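Local atomic coordinates of glycerol trinitrate reductase (Agrobacterium tumefaciens, PDB entry 5EPD), a protein that probably binds FMN and uses it, as other old yellow enzymes do, to reduce substrates such as glycerol trinitrate at the expense of a nicotinamide cofactor. Residues V193-A198 against T245-S250; K273-G278 against R305-T310; A280-V285 against R309-N314. All blocks are in the same frame, centred on the assembly; numbering follows the deposited sequence.

Interaction 1: V193-A198 against T245-S250; sequences VEVHGA and TGIRIS
Val193 to Gly197 pair with Gly246 to Arg248 through a ladder of backbone bonds that identifies two neighbouring parallel strands of the (beta/alpha)8 barrel, their short axes 32° apart. Gly246 N gives its hydrogen to Val193 O at 2.9 Å, and Val195 N returns one to Gly246 O at 2.9 Å. Arg248 N then meets Val195 O at 3.0 Å, almost straight at 173°. Gly197 N to Arg248 O, also 2.9 Å, is bent and therefore weak.

Apolar contact lies on the outer face, where Val195 CB and Ile247 CG1 approach to 4.0 Å and helix 227-240 packs over Val193, Thr245 and Ile247. Beyond the strands, the Ala198 methyl CB touches Ser250 OG at 3.4 Å, and one water joins Gly197 O to Ser250 N.

Charged groups occupy the lumen face. With CG anti to the backbone N (chi1 -178°) and an extended chain, Glu194 leans over the neighbouring strand and lays OE1 against Arg248 CB at 3.2 Å. Arg248 NE is 4.2 Å from that OE1, which stands well out of the guanidinium plane, so this is an attraction of charges without a directed N-H.

The carboxylate finds directed partners elsewhere: OE2 is hydrogen-bonded to Tyr281 OH and His283 ND1, and OE1 weakly to Gln120 NE2. Glu194 thus reaches past strand 245-249 to bond residues of strand 281-284, and its carboxylate, if ionised, would be expected to favour the nearby arginine electrostatically, although no N-H of it points at OE1.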
loop_
_atom_site.group_PDB
_atom_site.type_symbol
_atom_site.label_atom_id
_atom_site.label_comp_id
_atom_site.label_asym_id
_atom_site.label_seq_id
_atom_site.Cartn_x
_atom_site.Cartn_y
_atom_site.Cartn_z
ATOM N N VAL A 193 5.927 -0.157 8.544
ATOM C CA VAL A 193 5.424 0.487 7.329
ATOM C C VAL A 193 5.602 -0.365 6.084
ATOM O O VAL A 193 6.416 -1.307 6.049
ATOM C CB VAL A 193 6.129 1.821 7.045
ATOM C CG1 VAL A 193 5.928 2.782 8.213
ATOM C CG2 VAL A 193 7.613 1.586 6.754
ATOM N N GLU A 194 4.845 0.005 5.057
ATOM C CA GLU A 194 4.952 -0.613 3.747
ATOM C C GLU A 194 5.133 0.495 2.696
ATOM O O GLU A 194 4.242 1.270 2.437
ATOM C CB GLU A 194 3.709 -1.439 3.430
ATOM C CG GLU A 194 3.838 -2.114 2.087
ATOM C CD GLU A 194 2.650 -2.941 1.715
ATOM O OE1 GLU A 194 1.896 -2.495 0.815
ATOM O OE2 GLU A 194 2.491 -4.033 2.306
ATOM N N VAL A 195 6.304 0.557 2.094
ATOM C CA VAL A 195 6.606 1.525 1.037
ATOM C C VAL A 195 5.734 1.195 -0.188
ATOM O O VAL A 195 5.757 0.054 -0.687
ATOM C CB VAL A 195 8.136 1.483 0.707
ATOM C CG1 VAL A 195 8.495 2.354 -0.501
ATOM C CG2 VAL A 195 8.943 1.922 1.928
ATOM N N HIS A 196 4.947 2.159 -0.672
ATOM C CA HIS A 196 4.147 1.884 -1.880
ATOM C C HIS A 196 5.026 1.993 -3.168
ATOM O O HIS A 196 5.230 3.095 -3.744
ATOM C CB HIS A 196 2.888 2.782 -1.953
ATOM C CG HIS A 196 1.787 2.238 -2.833
ATOM N ND1 HIS A 196 1.980 1.226 -3.757
ATOM C CD2 HIS A 196 0.484 2.595 -2.936
ATOM C CE1 HIS A 196 0.840 0.965 -4.371
ATOM N NE2 HIS A 196 -0.087 1.783 -3.891
ATOM N N GLY A 197 5.536 0.834 -3.611
ATOM C CA GLY A 197 6.396 0.755 -4.800
ATOM C C GLY A 197 5.671 0.243 -6.043
ATOM O O GLY A 197 6.328 -0.118 -7.041
ATOM N N ALA A 198 4.324 0.276 -6.005
ATOM C CA ALA A 198 3.446 -0.374 -7.012
ATOM C C ALA A 198 2.426 0.565 -7.620
ATOM O O ALA A 198 2.344 1.759 -7.267
ATOM C CB ALA A 198 2.702 -1.544 -6.366
ATOM N N THR A 245 10.179 -2.724 8.159
ATOM C CA THR A 245 10.031 -2.232 6.787
ATOM C C THR A 245 9.557 -3.334 5.826
ATOM O O THR A 245 10.089 -4.447 5.821
ATOM C CB THR A 245 11.346 -1.632 6.258
ATOM O OG1 THR A 245 11.808 -0.636 7.176
ATOM C CG2 THR A 245 11.149 -0.986 4.871
ATOM N N GLY A 246 8.529 -3.008 5.041
ATOM C CA GLY A 246 8.096 -3.835 3.925
ATOM C C GLY A 246 7.990 -2.931 2.713
ATOM O O GLY A 246 8.043 -1.704 2.840
ATOM N N ILE A 247 7.853 -3.537 1.541
ATOM C CA ILE A 247 7.574 -2.796 0.337
ATOM C C ILE A 247 6.540 -3.603 -0.444
ATOM O O ILE A 247 6.524 -4.850 -0.359
ATOM C CB ILE A 247 8.870 -2.576 -0.484
ATOM C CG1 ILE A 247 8.621 -1.679 -1.683
ATOM C CG2 ILE A 247 9.458 -3.904 -0.950
ATOM C CD1 ILE A 247 9.887 -1.342 -2.423
ATOM N N ARG A 248 5.665 -2.892 -1.167
ATOM C CA ARG A 248 4.770 -3.505 -2.170
ATOM C C ARG A 248 5.267 -3.201 -3.586
ATOM O O ARG A 248 5.619 -2.065 -3.851
ATOM C CB ARG A 248 3.351 -2.945 -2.018
ATOM C CG ARG A 248 2.276 -3.680 -2.811
ATOM C CD ARG A 248 0.864 -3.145 -2.517
ATOM N NE ARG A 248 -0.124 -4.228 -2.370
ATOM C CZ ARG A 248 -1.425 -4.139 -2.670
ATOM N NH1 ARG A 248 -1.927 -3.017 -3.160
ATOM N NH2 ARG A 248 -2.237 -5.193 -2.490
ATOM N N ILE A 249 5.263 -4.204 -4.481
ATOM C CA ILE A 249 5.560 -4.031 -5.907
ATOM C C ILE A 249 4.551 -4.765 -6.786
ATOM O O ILE A 249 3.898 -5.713 -6.361
ATOM C CB ILE A 249 6.962 -4.569 -6.296
ATOM C CG1 ILE A 249 7.038 -6.081 -6.048
ATOM C CG2 ILE A 249 8.034 -3.825 -5.508
ATOM C CD1 ILE A 249 8.359 -6.752 -6.358
ATOM N N SER A 250 4.471 -4.334 -8.029
ATOM C CA SER A 250 3.549 -4.887 -9.005
ATOM C C SER A 250 4.282 -4.980 -10.354
ATOM O O SER A 250 4.133 -4.076 -11.203
ATOM C CB SER A 250 2.336 -3.949 -9.136
ATOM O OG SER A 250 2.719 -2.634 -9.568
HETATM O O HOH W 1 6.019 -1.891 -9.078
#

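Interaction 2: K273-G278 against R305-T310; sequences KLDALG and RRFSRT
The Phe307 ring has Asp275 OD1 over one face, 3.9 Å from CD1, and the backbone of Leu274 at its edge, where Leu274 C lies 4.1 Å from CE1. A second flat group, the Arg309 guanidinium, carries Gly278 O over one of its faces, 3.7 Å from NH1 and displaced toward the rim. These contacts join two successive beta-alpha-beta crossovers on the outside of the (beta/alpha)8 barrel: the C-terminal end of helix 263-276 meets the turn that leads from helix 300-306 into strand 310-313. Gly278 is the first residue to leave the helical path, with a phi of 80°, and its CA lies 3.4 Å from Arg309 NH1.

Phe307 is buried, touched also by Val271 of helix 263-276, by Ile279 and by Ile282 of strand 281-284. Its CG stands anti to the backbone N (chi1 -165°), which turns the ring inward, toward helix 263-276 and strand 281-284, rather than out along the turn.

Asp275 supplies the polar half of the contact. Its OD1 grips Ser308 twice. Ser308 OG donates to it at 2.9 Å on the syn lone pair, and Ser308 N donates at 2.9 Å with an angle of 158°, coming from above the carboxylate plane. Two donors from one residue fix that oxygen against the first residues after helix 300-306. The other oxygen, OD2, is 3.2 Å from Arg306 O, but both atoms are acceptors and do not bond. Arg306 directs its own head away, to Asp272 and Ser302.

A water also donates to Asp275 OD1 at 2.8 Å and accepts a weak bond from Arg309 NH1.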
loop_
_atom_site.group_PDB
_atom_site.type_symbol
_atom_site.label_atom_id
_atom_site.label_comp_id
_atom_site.label_asym_id
_atom_site.label_seq_id
_atom_site.Cartn_x
_atom_site.Cartn_y
_atom_site.Cartn_z
ATOM N N LYS A 273 18.345 -6.461 -4.692
ATOM C CA LYS A 273 18.740 -5.317 -3.891
ATOM C C LYS A 273 17.898 -5.144 -2.614
ATOM O O LYS A 273 18.418 -4.746 -1.561
ATOM C CB LYS A 273 18.673 -4.074 -4.764
ATOM C CG LYS A 273 19.807 -4.032 -5.775
ATOM C CD LYS A 273 21.086 -3.554 -5.094
ATOM C CE LYS A 273 22.233 -3.367 -6.072
ATOM N NZ LYS A 273 23.176 -4.518 -6.058
ATOM N N LEU A 274 16.601 -5.435 -2.707
ATOM C CA LEU A 274 15.738 -5.365 -1.528
ATOM C C LEU A 274 16.177 -6.401 -0.527
ATOM O O LEU A 274 16.292 -6.089 0.652
ATOM C CB LEU A 274 14.263 -5.578 -1.873
ATOM C CG LEU A 274 13.604 -4.404 -2.577
ATOM C CD1 LEU A 274 12.307 -4.887 -3.229
ATOM C CD2 LEU A 274 13.375 -3.247 -1.606
ATOM N N ASP A 275 16.436 -7.622 -0.990
ATOM C CA ASP A 275 16.898 -8.669 -0.091
ATOM C C ASP A 275 18.197 -8.272 0.606
ATOM O O ASP A 275 18.386 -8.543 1.800
ATOM C CB ASP A 275 17.113 -9.973 -0.835
ATOM C CG ASP A 275 17.320 -11.144 0.106
ATOM O OD1 ASP A 275 16.539 -11.296 1.071
ATOM O OD2 ASP A 275 18.270 -11.914 -0.110
ATOM N N ALA A 276 19.075 -7.614 -0.139
ATOM C CA ALA A 276 20.348 -7.154 0.396
ATOM C C ALA A 276 20.166 -6.165 1.540
ATOM O O ALA A 276 20.975 -6.162 2.470
ATOM C CB ALA A 276 21.207 -6.531 -0.706
ATOM N N LEU A 277 19.125 -5.326 1.472
ATOM C CA LEU A 277 18.822 -4.368 2.555
ATOM C C LEU A 277 18.273 -5.042 3.824
ATOM O O LEU A 277 18.170 -4.395 4.871
ATOM C CB LEU A 277 17.833 -3.300 2.076
ATOM C CG LEU A 277 18.390 -2.249 1.122
ATOM C CD1 LEU A 277 17.290 -1.488 0.379
ATOM C CD2 LEU A 277 19.270 -1.296 1.910
ATOM N N GLY A 278 17.902 -6.320 3.733
ATOM C CA GLY A 278 17.481 -7.099 4.908
ATOM C C GLY A 278 16.049 -6.866 5.360
ATOM O O GLY A 278 15.668 -7.264 6.456
ATOM N N ARG A 305 12.486 -16.719 -4.952
ATOM C CA ARG A 305 13.804 -17.281 -4.699
ATOM C C ARG A 305 14.807 -16.226 -4.213
ATOM O O ARG A 305 15.558 -16.453 -3.275
ATOM C CB ARG A 305 14.323 -17.958 -5.962
ATOM C CG ARG A 305 13.945 -19.420 -6.039
ATOM C CD ARG A 305 14.466 -20.074 -7.303
ATOM N NE ARG A 305 13.354 -20.364 -8.201
ATOM C CZ ARG A 305 13.136 -19.782 -9.383
ATOM N NH1 ARG A 305 12.065 -20.143 -10.094
ATOM N NH2 ARG A 305 13.968 -18.859 -9.870
ATOM N N ARG A 306 14.801 -15.064 -4.853
ATOM C CA ARG A 306 15.762 -14.006 -4.560
ATOM C C ARG A 306 15.566 -13.390 -3.205
ATOM O O ARG A 306 16.515 -12.872 -2.621
ATOM C CB ARG A 306 15.658 -12.904 -5.600
ATOM C CG ARG A 306 16.165 -13.352 -6.939
ATOM C CD ARG A 306 15.797 -12.376 -8.035
ATOM N NE ARG A 306 15.985 -13.012 -9.331
ATOM C CZ ARG A 306 17.167 -13.219 -9.900
ATOM N NH1 ARG A 306 18.284 -12.815 -9.308
ATOM N NH2 ARG A 306 17.222 -13.810 -11.075
ATOM N N PHE A 307 14.334 -13.398 -2.720
ATOM C CA PHE A 307 14.042 -12.760 -1.450
ATOM C C PHE A 307 14.024 -13.835 -0.355
ATOM O O PHE A 307 13.348 -14.866 -0.448
ATOM C CB PHE A 307 12.729 -11.945 -1.519
ATOM C CG PHE A 307 12.562 -10.981 -0.365
ATOM C CD1 PHE A 307 13.270 -9.766 -0.336
ATOM C CD2 PHE A 307 11.736 -11.300 0.710
ATOM C CE1 PHE A 307 13.131 -8.895 0.733
ATOM C CE2 PHE A 307 11.613 -10.435 1.781
ATOM C CZ PHE A 307 12.303 -9.237 1.795
ATOM N N SER A 308 14.788 -13.576 0.693
ATOM C CA SER A 308 15.076 -14.581 1.696
ATOM C C SER A 308 14.141 -14.486 2.924
ATOM O O SER A 308 14.172 -15.350 3.786
ATOM C CB SER A 308 16.545 -14.434 2.123
ATOM O OG SER A 308 16.703 -13.373 3.061
ATOM N N ARG A 309 13.345 -13.428 3.015
ATOM C CA ARG A 309 12.376 -13.260 4.105
ATOM C C ARG A 309 10.941 -13.484 3.592
ATOM O O ARG A 309 10.736 -14.190 2.598
ATOM C CB ARG A 309 12.543 -11.857 4.702
ATOM C CG ARG A 309 13.418 -11.778 5.937
ATOM C CD ARG A 309 14.892 -11.747 5.611
ATOM N NE ARG A 309 15.660 -11.496 6.828
ATOM C CZ ARG A 309 16.844 -10.878 6.887
ATOM N NH1 ARG A 309 17.443 -10.392 5.799
ATOM N NH2 ARG A 309 17.438 -10.734 8.061
ATOM N N THR A 310 9.956 -12.868 4.252
ATOM C CA THR A 310 8.531 -13.005 3.891
ATOM C C THR A 310 8.115 -12.485 2.502
ATOM O O THR A 310 8.510 -11.391 2.061
ATOM C CB THR A 310 7.658 -12.305 4.933
ATOM O OG1 THR A 310 8.037 -12.783 6.225
ATOM C CG2 THR A 310 6.158 -12.555 4.691
HETATM O O HOH W 2 15.240 -9.970 3.129
#

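Interaction 3: A280-V285 against R309-N314; sequences AYIHVV and RTYIAN
Ile312 lies against Tyr281 and His283 on the lumen face of the (beta/alpha)8 barrel, where strands 281-284 and 310-313 run parallel. Its two branches divide the work. CG1 is anti to the carbonyl carbon (chi1 -53°), which carries CD1 back over the Tyr281 ring, 3.7 Å from the ring centroid in a CH-pi contact. CG2 covers the His283 ring instead, 3.9 Å from the centroid and only 12° off the ring normal. The backbone of Ile312 is held through both its N and its O: the N meets Ile282 O at 2.8 Å in a straight bond (179°), and Val284 N meets the O at 2.8 Å.

Asn314 continues the ladder, its N reaching Val284 O at 3.1 Å. Its CB sits at the edge of the His283 ring, 3.8 Å from NE2, while its amide ND2 bonds Ala335 O on the next strand. The polar ends of Tyr281 and His283 are bonded to Glu194, on the strand beyond 245-249; the rings on which the isoleucine packs are thus held at their polar ends.

Val284 occupies the outward face, which Tyr300 of helix 300-306 covers. It lies beside Tyr311, with Val284 CG2 3.7 Å from Tyr311 CZ, an oblique, off-centre approach. Tyr311 OH, hydrogen-bonded to Glu286, rests 3.5 Å from Val284 CB.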
loop_
_atom_site.group_PDB
_atom_site.type_symbol
_atom_site.label_atom_id
_atom_site.label_comp_id
_atom_site.label_asym_id
_atom_site.label_seq_id
_atom_site.Cartn_x
_atom_site.Cartn_y
_atom_site.Cartn_z
ATOM N N ALA A 280 12.076 -6.841 6.130
ATOM C CA ALA A 280 11.154 -7.867 6.621
ATOM C C ALA A 280 10.333 -8.572 5.518
ATOM O O ALA A 280 10.119 -9.776 5.603
ATOM C CB ALA A 280 10.212 -7.263 7.656
ATOM N N TYR A 281 9.861 -7.845 4.504
ATOM C CA TYR A 281 9.006 -8.482 3.506
ATOM C C TYR A 281 8.829 -7.724 2.204
ATOM O O TYR A 281 8.927 -6.498 2.159
ATOM C CB TYR A 281 7.618 -8.769 4.105
ATOM C CG TYR A 281 6.683 -7.579 4.239
ATOM C CD1 TYR A 281 6.006 -7.071 3.138
ATOM C CD2 TYR A 281 6.442 -6.996 5.483
ATOM C CE1 TYR A 281 5.126 -6.001 3.268
ATOM C CE2 TYR A 281 5.547 -5.936 5.631
ATOM C CZ TYR A 281 4.893 -5.442 4.520
ATOM O OH TYR A 281 4.019 -4.391 4.650
ATOM N N ILE A 282 8.545 -8.488 1.149
ATOM C CA ILE A 282 8.014 -7.934 -0.082
ATOM C C ILE A 282 6.558 -8.376 -0.229
ATOM O O ILE A 282 6.167 -9.466 0.188
ATOM C CB ILE A 282 8.845 -8.307 -1.346
ATOM C CG1 ILE A 282 8.970 -9.830 -1.523
ATOM C CG2 ILE A 282 10.224 -7.642 -1.292
ATOM C CD1 ILE A 282 9.649 -10.235 -2.811
ATOM N N HIS A 283 5.767 -7.488 -0.819
ATOM C CA HIS A 283 4.336 -7.689 -1.030
ATOM C C HIS A 283 4.104 -7.553 -2.545
ATOM O O HIS A 283 4.220 -6.461 -3.123
ATOM C CB HIS A 283 3.572 -6.617 -0.232
ATOM C CG HIS A 283 2.082 -6.743 -0.276
ATOM N ND1 HIS A 283 1.266 -6.056 0.598
ATOM C CD2 HIS A 283 1.257 -7.474 -1.068
ATOM C CE1 HIS A 283 0.002 -6.356 0.346
ATOM N NE2 HIS A 283 -0.030 -7.212 -0.662
ATOM N N VAL A 284 3.779 -8.656 -3.191
ATOM C CA VAL A 284 3.773 -8.677 -4.640
ATOM C C VAL A 284 2.345 -8.827 -5.152
ATOM O O VAL A 284 1.647 -9.800 -4.820
ATOM C CB VAL A 284 4.702 -9.792 -5.210
ATOM C CG1 VAL A 284 4.715 -9.765 -6.740
ATOM C CG2 VAL A 284 6.124 -9.637 -4.656
ATOM N N VAL A 285 1.934 -7.834 -5.948
ATOM C CA VAL A 285 0.689 -7.854 -6.684
ATOM C C VAL A 285 0.989 -8.683 -7.948
ATOM O O VAL A 285 1.787 -8.251 -8.796
ATOM C CB VAL A 285 0.266 -6.419 -7.064
ATOM C CG1 VAL A 285 -0.982 -6.450 -7.921
ATOM C CG2 VAL A 285 0.060 -5.553 -5.814
ATOM N N ARG A 309 13.345 -13.428 3.015
ATOM C CA ARG A 309 12.376 -13.260 4.105
ATOM C C ARG A 309 10.941 -13.484 3.592
ATOM O O ARG A 309 10.736 -14.190 2.598
ATOM C CB ARG A 309 12.543 -11.857 4.702
ATOM C CG ARG A 309 13.418 -11.778 5.937
ATOM C CD ARG A 309 14.892 -11.747 5.611
ATOM N NE ARG A 309 15.660 -11.496 6.828
ATOM C CZ ARG A 309 16.844 -10.878 6.887
ATOM N NH1 ARG A 309 17.443 -10.392 5.799
ATOM N NH2 ARG A 309 17.438 -10.734 8.061
ATOM N N THR A 310 9.956 -12.868 4.252
ATOM C CA THR A 310 8.531 -13.005 3.891
ATOM C C THR A 310 8.115 -12.485 2.502
ATOM O O THR A 310 8.510 -11.391 2.061
ATOM C CB THR A 310 7.658 -12.305 4.933
ATOM O OG1 THR A 310 8.037 -12.783 6.225
ATOM C CG2 THR A 310 6.158 -12.555 4.691
ATOM N N TYR A 311 7.306 -13.299 1.829
ATOM C CA TYR A 311 6.646 -12.917 0.579
ATOM C C TYR A 311 5.143 -12.853 0.917
ATOM O O TYR A 311 4.552 -13.824 1.405
ATOM C CB TYR A 311 6.959 -13.955 -0.490
ATOM C CG TYR A 311 6.478 -13.683 -1.905
ATOM C CD1 TYR A 311 5.116 -13.756 -2.257
ATOM C CD2 TYR A 311 7.404 -13.447 -2.930
ATOM C CE1 TYR A 311 4.707 -13.558 -3.588
ATOM C CE2 TYR A 311 7.006 -13.255 -4.252
ATOM C CZ TYR A 311 5.672 -13.312 -4.588
ATOM O OH TYR A 311 5.335 -13.116 -5.917
ATOM N N ILE A 312 4.563 -11.674 0.740
ATOM C CA ILE A 312 3.123 -11.521 0.818
ATOM C C ILE A 312 2.579 -11.507 -0.608
ATOM O O ILE A 312 2.923 -10.617 -1.413
ATOM C CB ILE A 312 2.718 -10.213 1.515
ATOM C CG1 ILE A 312 3.412 -10.111 2.878
ATOM C CG2 ILE A 312 1.196 -10.134 1.632
ATOM C CD1 ILE A 312 3.067 -8.866 3.670
ATOM N N ALA A 313 1.750 -12.497 -0.922
ATOM C CA ALA A 313 1.104 -12.582 -2.223
ATOM C C ALA A 313 -0.314 -11.967 -2.225
ATOM O O ALA A 313 -1.094 -12.128 -1.273
ATOM C CB ALA A 313 1.063 -14.032 -2.673
ATOM N N ASN A 314 -0.637 -11.249 -3.301
ATOM C CA ASN A 314 -1.948 -10.651 -3.449
ATOM C C ASN A 314 -2.648 -11.125 -4.729
ATOM O O ASN A 314 -2.262 -10.720 -5.817
ATOM C CB ASN A 314 -1.812 -9.128 -3.403
ATOM C CG ASN A 314 -3.146 -8.422 -3.529
ATOM O OD1 ASN A 314 -3.395 -7.729 -4.505
ATOM N ND2 ASN A 314 -4.017 -8.619 -2.564
#

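Interactions 1 and 3 lie in the same closed sheet, on strand pairs that adjoin one another: strand 245-249 is followed by strand 281-284, and Ile247 O is 2.8 Å from His283 N, a probable hydrogen bond. Both are buried, with backbone ladders at their heart, but the lumen side of interaction 1 is charged, whereas that of interaction 3 pairs an aliphatic chain with two aromatic rings. Interaction 2 sits farther out, partly exposed, and joins the end of one helix to the turn after the next, through a carboxylate gripping a serine, a ring packed beside it and a water to Arg309. It shares Arg309 and Thr310 with interaction 3, and its Phe307 and Leu274 pack inward onto strand 281-284.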